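PDB 5UFA: ferredoxin-NADP reductase from Neisseria gonorrhoeae, which probably catalyses FAD-dependent electron transfer between NADP(H) and ferredoxin or flavodoxin. Local coordinates for residues A[132-137]-A[230-235]. Numbering follows the deposited sequence.
Sequences IAPFLS and MICGNP. With NAP (NADP nicotinamide-adenine-dinucleotide phosphate), chain E.
In the NADP-binding domain of the ferredoxin-NADP reductase fold, helix 133-138 follows parallel-sheet strand 122-128 and packs against the neighbouring strand 227-233, with Phe135 and Pro134 set against Met230 and Cys232. The axes of helix 133-137 and strand 230-233 approach to 9.5 Å, with 134° between their N-to-C directions, and the side chains that meet are apolar and buried. Phe135 carries most of the contact: with CG anti to its carbonyl carbon (chi1 -62°), the ring extends from the helix to the sheet. Its far end touches two alternate strand residues whose side chains rise on the helix side. CE1 meets Met230 CB at 3.4 Å, while CZ lies 3.8 Å from Cys232 CB; both methylenes approach the ring obliquely. Between them the backbone N of Ile231 lies at the ring edge, near its plane, 4.2 Å from CZ. Met125 and Cys127 of strand 122-128 also touch this ring, which thus spans two adjacent strands. Met230 also touches Met125 and Met262, of the strands on either side. Cys232 divides its contacts: CB serves the phenyl ring, whereas SG packs 3.9 Å from Pro134 CG. Ile231 points to the other side of the sheet, against helix 235-247. Ala133 touches the FAD, so the helix that rests on the strand also borders the flavin cofactor. The strand ends at Gly233, and Asn234 follows as N-cap of helix 235-247. Its amide does two jobs: OD1 accepts a hydrogen bond from Glu236 N, which helps fix the rotation of the group, and ND2 faces the dinucleotide. The Asn234 ND2 bond to NADP diphosphate oxygen O1A is 2.9 Å long and nearly straight, at 172°.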
ATOM      1  N   ILE A 132      -2.716   0.084  -1.386  1.00 32.07           N
ATOM      2  CA  ILE A 132      -2.241   1.428  -1.077  1.00 30.02           C
ATOM      3  C   ILE A 132      -1.572   1.456   0.283  1.00 28.69           C
ATOM      4  O   ILE A 132      -0.697   2.294   0.527  1.00 25.36           O
ATOM      5  CB  ILE A 132      -3.397   2.449  -1.127  1.00 20.90           C
ATOM      6  CG1 ILE A 132      -2.850   3.873  -1.136  1.00 22.79           C
ATOM      7  CG2 ILE A 132      -4.338   2.281   0.058  1.00 18.79           C
ATOM      8  CD1 ILE A 132      -3.944   4.979  -1.279  1.00 19.89           C
ATOM      9  N   ALA A 133      -1.932   0.514   1.154  1.00 24.41           N
ATOM     10  CA  ALA A 133      -1.526   0.563   2.557  1.00 26.01           C
ATOM     11  C   ALA A 133      -0.020   0.753   2.759  1.00 26.33           C
ATOM     12  O   ALA A 133       0.370   1.694   3.473  1.00 30.65           O
ATOM     13  CB  ALA A 133      -2.056  -0.697   3.259  1.00 25.57           C
ATOM     14  N   PRO A 134       0.869  -0.073   2.196  1.00 20.69           N
ATOM     15  CA  PRO A 134       2.299   0.137   2.470  1.00 21.40           C
ATOM     16  C   PRO A 134       2.792   1.481   1.995  1.00 23.45           C
ATOM     17  O   PRO A 134       3.685   2.072   2.623  1.00 21.99           O
ATOM     18  CB  PRO A 134       2.987  -1.013   1.720  1.00 22.20           C
ATOM     19  CG  PRO A 134       2.008  -1.403   0.662  1.00 21.88           C
ATOM     20  CD  PRO A 134       0.649  -1.153   1.217  1.00 20.49           C
ATOM     21  N   PHE A 135       2.229   1.998   0.911  1.00 20.60           N
ATOM     22  CA  PHE A 135       2.720   3.270   0.409  1.00 26.63           C
ATOM     23  C   PHE A 135       2.366   4.410   1.357  1.00 28.87           C
ATOM     24  O   PHE A 135       3.135   5.368   1.477  1.00 30.07           O
ATOM     25  CB  PHE A 135       2.179   3.507  -1.009  1.00 20.82           C
ATOM     26  CG  PHE A 135       2.635   2.467  -1.999  1.00 20.74           C
ATOM     27  CD1 PHE A 135       3.937   1.999  -1.969  1.00 21.25           C
ATOM     28  CD2 PHE A 135       1.777   1.952  -2.946  1.00 19.96           C
ATOM     29  CE1 PHE A 135       4.371   1.027  -2.859  1.00 22.24           C
ATOM     30  CE2 PHE A 135       2.206   0.998  -3.854  1.00 26.77           C
ATOM     31  CZ  PHE A 135       3.511   0.530  -3.806  1.00 25.72           C
ATOM     32  N   LEU A 136       1.246   4.297   2.083  1.00 28.51           N
ATOM     33  CA  LEU A 136       0.910   5.311   3.084  1.00 22.58           C
ATOM     34  C   LEU A 136       1.976   5.371   4.159  1.00 22.43           C
ATOM     35  O   LEU A 136       2.329   6.455   4.627  1.00 23.68           O
ATOM     36  CB  LEU A 136      -0.435   5.015   3.732  1.00 21.70           C
ATOM     37  CG  LEU A 136      -1.626   5.063   2.797  1.00 30.06           C
ATOM     38  CD1 LEU A 136      -2.868   4.573   3.549  1.00 32.16           C
ATOM     39  CD2 LEU A 136      -1.773   6.485   2.265  1.00 28.80           C
ATOM     40  N   SER A 137       2.492   4.217   4.582  1.00 23.33           N
ATOM     41  CA  SER A 137       3.573   4.248   5.560  1.00 24.60           C
ATOM     42  C   SER A 137       4.868   4.763   4.933  1.00 31.63           C
ATOM     43  O   SER A 137       5.613   5.529   5.565  1.00 28.90           O
ATOM     44  CB  SER A 137       3.772   2.869   6.171  1.00 24.14           C
ATOM     45  OG  SER A 137       4.851   2.891   7.077  1.00 25.45           O
ATOM     46  N   MET A 230       7.224   1.323  -7.853  1.00 28.20           N
ATOM     47  CA  MET A 230       6.768   0.366  -6.853  1.00 33.73           C
ATOM     48  C   MET A 230       5.390  -0.117  -7.279  1.00 30.35           C
ATOM     49  O   MET A 230       4.552   0.694  -7.692  1.00 23.74           O
ATOM     50  CB  MET A 230       6.620   0.991  -5.463  1.00 33.81           C
ATOM     51  CG  MET A 230       7.670   1.994  -5.036  1.00 37.25           C
ATOM     52  SD  MET A 230       9.193   1.221  -4.540  1.00 41.19           S
ATOM     53  CE  MET A 230       8.710   0.386  -3.036  1.00 34.88           C
ATOM     54  N   ILE A 231       5.131  -1.417  -7.146  1.00 31.78           N
ATOM     55  CA  ILE A 231       3.838  -1.992  -7.516  1.00 26.44           C
ATOM     56  C   ILE A 231       3.316  -2.842  -6.373  1.00 32.51           C
ATOM     57  O   ILE A 231       3.982  -3.791  -5.948  1.00 36.98           O
ATOM     58  CB  ILE A 231       3.909  -2.850  -8.789  1.00 25.31           C
ATOM     59  CG1 ILE A 231       4.817  -2.207  -9.855  1.00 25.54           C
ATOM     60  CG2 ILE A 231       2.488  -3.062  -9.325  1.00 28.08           C
ATOM     61  CD1 ILE A 231       5.016  -3.073 -11.095  1.00 21.84           C
ATOM     62  N   CYS A 232       2.097  -2.551  -5.921  1.00 26.84           N
ATOM     63  CA  CYS A 232       1.481  -3.396  -4.903  1.00 21.26           C
ATOM     64  C   CYS A 232      -0.024  -3.460  -5.108  1.00 25.90           C
ATOM     65  O   CYS A 232      -0.723  -2.444  -5.081  1.00 25.52           O
ATOM     66  CB  CYS A 232       1.802  -2.891  -3.507  1.00 22.02           C
ATOM     67  SG  CYS A 232       1.021  -3.903  -2.213  1.00 22.70           S
ATOM     68  N   GLY A 233      -0.538  -4.664  -5.251  1.00 22.14           N
ATOM     69  CA  GLY A 233      -1.977  -4.782  -5.348  1.00 24.74           C
ATOM     70  C   GLY A 233      -2.373  -6.151  -5.827  1.00 27.52           C
ATOM     71  O   GLY A 233      -1.686  -7.145  -5.555  1.00 22.53           O
ATOM     72  N   ASN A 234      -3.511  -6.188  -6.518  1.00 25.29           N
ATOM     73  CA  ASN A 234      -4.045  -7.421  -7.060  1.00 24.98           C
ATOM     74  C   ASN A 234      -2.963  -8.175  -7.840  1.00 27.14           C
ATOM     75  O   ASN A 234      -2.344  -7.602  -8.745  1.00 22.69           O
ATOM     76  CB  ASN A 234      -5.222  -7.100  -7.969  1.00 24.60           C
ATOM     77  CG  ASN A 234      -5.919  -8.346  -8.485  1.00 28.59           C
ATOM     78  OD1 ASN A 234      -5.296  -9.270  -9.021  1.00 24.23           O
ATOM     79  ND2 ASN A 234      -7.235  -8.358  -8.353  1.00 24.52           N
ATOM     80  N   PRO A 235      -2.733  -9.449  -7.536  1.00 26.51           N
ATOM     81  CA  PRO A 235      -1.705 -10.209  -8.257  1.00 25.89           C
ATOM     82  C   PRO A 235      -1.825 -10.158  -9.775  1.00 30.97           C
ATOM     83  O   PRO A 235      -0.795 -10.152 -10.466  1.00 32.10           O
ATOM     84  CB  PRO A 235      -1.907 -11.632  -7.718  1.00 27.11           C
ATOM     85  CG  PRO A 235      -2.501 -11.431  -6.358  1.00 31.47           C
ATOM     86  CD  PRO A 235      -3.375 -10.233  -6.468  1.00 24.01           C
TER
HETATM   87  PA  NAP E 302      -9.754  -5.609  -6.881  1.00 30.47           P
HETATM   88  O1A NAP E 302      -8.356  -6.049  -7.021  1.00 22.17           O
HETATM   89  O2A NAP E 302     -10.726  -6.630  -7.519  1.00 31.90           O
HETATM   90  O5B NAP E 302      -9.982  -4.157  -7.581  1.00 24.55           O
HETATM   91  C5B NAP E 302      -9.194  -3.012  -7.211  1.00 17.46           C
HETATM   92  C4B NAP E 302      -8.692  -2.393  -8.489  1.00 19.89           C
HETATM   93  O4B NAP E 302      -7.791  -3.298  -9.177  1.00 30.38           O
HETATM   94  C3B NAP E 302      -9.769  -2.029  -9.514  1.00 19.49           C
HETATM   95  O3B NAP E 302      -9.426  -0.769 -10.080  1.00 19.13           O
HETATM   96  C2B NAP E 302      -9.598  -3.118 -10.573  1.00 29.11           C
HETATM   97  O2B NAP E 302     -10.082  -2.808 -11.896  1.00 31.34           O
HETATM   98  C1B NAP E 302      -8.087  -3.252 -10.557  1.00 26.45           C
HETATM   99  N9A NAP E 302      -7.606  -4.457 -11.219  1.00 25.99           N
HETATM  100  C8A NAP E 302      -8.086  -5.731 -11.072  1.00 29.44           C
HETATM  101  N7A NAP E 302      -7.480  -6.624 -11.817  1.00 24.66           N
HETATM  102  C5A NAP E 302      -6.538  -5.882 -12.514  1.00 28.21           C
HETATM  103  C6A NAP E 302      -5.610  -6.230 -13.514  1.00 30.96           C
HETATM  104  N6A NAP E 302      -5.465  -7.465 -13.997  1.00 26.88           N
HETATM  105  N1A NAP E 302      -4.855  -5.241 -14.041  1.00 35.69           N
HETATM  106  C2A NAP E 302      -5.029  -3.992 -13.596  1.00 32.90           C
HETATM  107  N3A NAP E 302      -5.872  -3.546 -12.660  1.00 31.13           N
HETATM  108  C4A NAP E 302      -6.603  -4.545 -12.155  1.00 28.09           C
HETATM  109  O3  NAP E 302     -10.065  -5.462  -5.330  1.00 28.52           O
HETATM  110  PN  NAP E 302     -11.370  -4.959  -4.562  1.00 30.79           P
HETATM  111  O1N NAP E 302     -10.991  -4.302  -3.291  1.00 36.54           O
HETATM  112  O2N NAP E 302     -12.205  -4.209  -5.524  1.00 28.49           O
HETATM  113  O5D NAP E 302     -12.008  -6.369  -4.192  1.00 33.75           O
HETATM  114  C5D NAP E 302     -13.051  -6.500  -3.202  1.00 38.60           C
HETATM  115  C4D NAP E 302     -13.711  -7.853  -3.340  1.00 40.89           C
HETATM  116  O4D NAP E 302     -14.499  -7.903  -4.554  1.00 43.62           O
HETATM  117  C3D NAP E 302     -12.761  -9.049  -3.420  1.00 42.51           C
HETATM  118  O3D NAP E 302     -13.391 -10.194  -2.867  1.00 49.92           O
HETATM  119  C2D NAP E 302     -12.614  -9.249  -4.924  1.00 45.18           C
HETATM  120  O2D NAP E 302     -12.151 -10.550  -5.273  1.00 46.05           O
HETATM  121  C1D NAP E 302     -14.044  -8.955  -5.371  1.00 45.43           C
HETATM  122  N1N NAP E 302     -14.133  -8.504  -6.826  1.00 53.66           N
HETATM  123  C2N NAP E 302     -14.055  -7.175  -7.008  1.00 56.27           C
HETATM  124  C3N NAP E 302     -14.078  -6.650  -8.285  1.00 57.35           C
HETATM  125  C7N NAP E 302     -13.887  -5.181  -8.498  1.00 59.05           C
HETATM  126  O7N NAP E 302     -13.963  -4.724  -9.628  1.00 64.13           O
HETATM  127  N7N NAP E 302     -13.657  -4.423  -7.434  1.00 60.01           N
HETATM  128  C4N NAP E 302     -14.205  -7.519  -9.361  1.00 56.04           C
HETATM  129  C5N NAP E 302     -14.285  -8.883  -9.142  1.00 56.11           C
HETATM  130  C6N NAP E 302     -14.247  -9.363  -7.858  1.00 55.80           C
HETATM  131  P2B NAP E 302     -11.578  -3.274 -12.333  1.00 31.64           P
HETATM  132  O1X NAP E 302     -12.557  -2.534 -11.475  1.00 29.94           O
HETATM  133  O2X NAP E 302     -11.640  -2.962 -13.834  1.00 20.86           O
HETATM  134  O3X NAP E 302     -11.703  -4.788 -12.121  1.00 27.30           O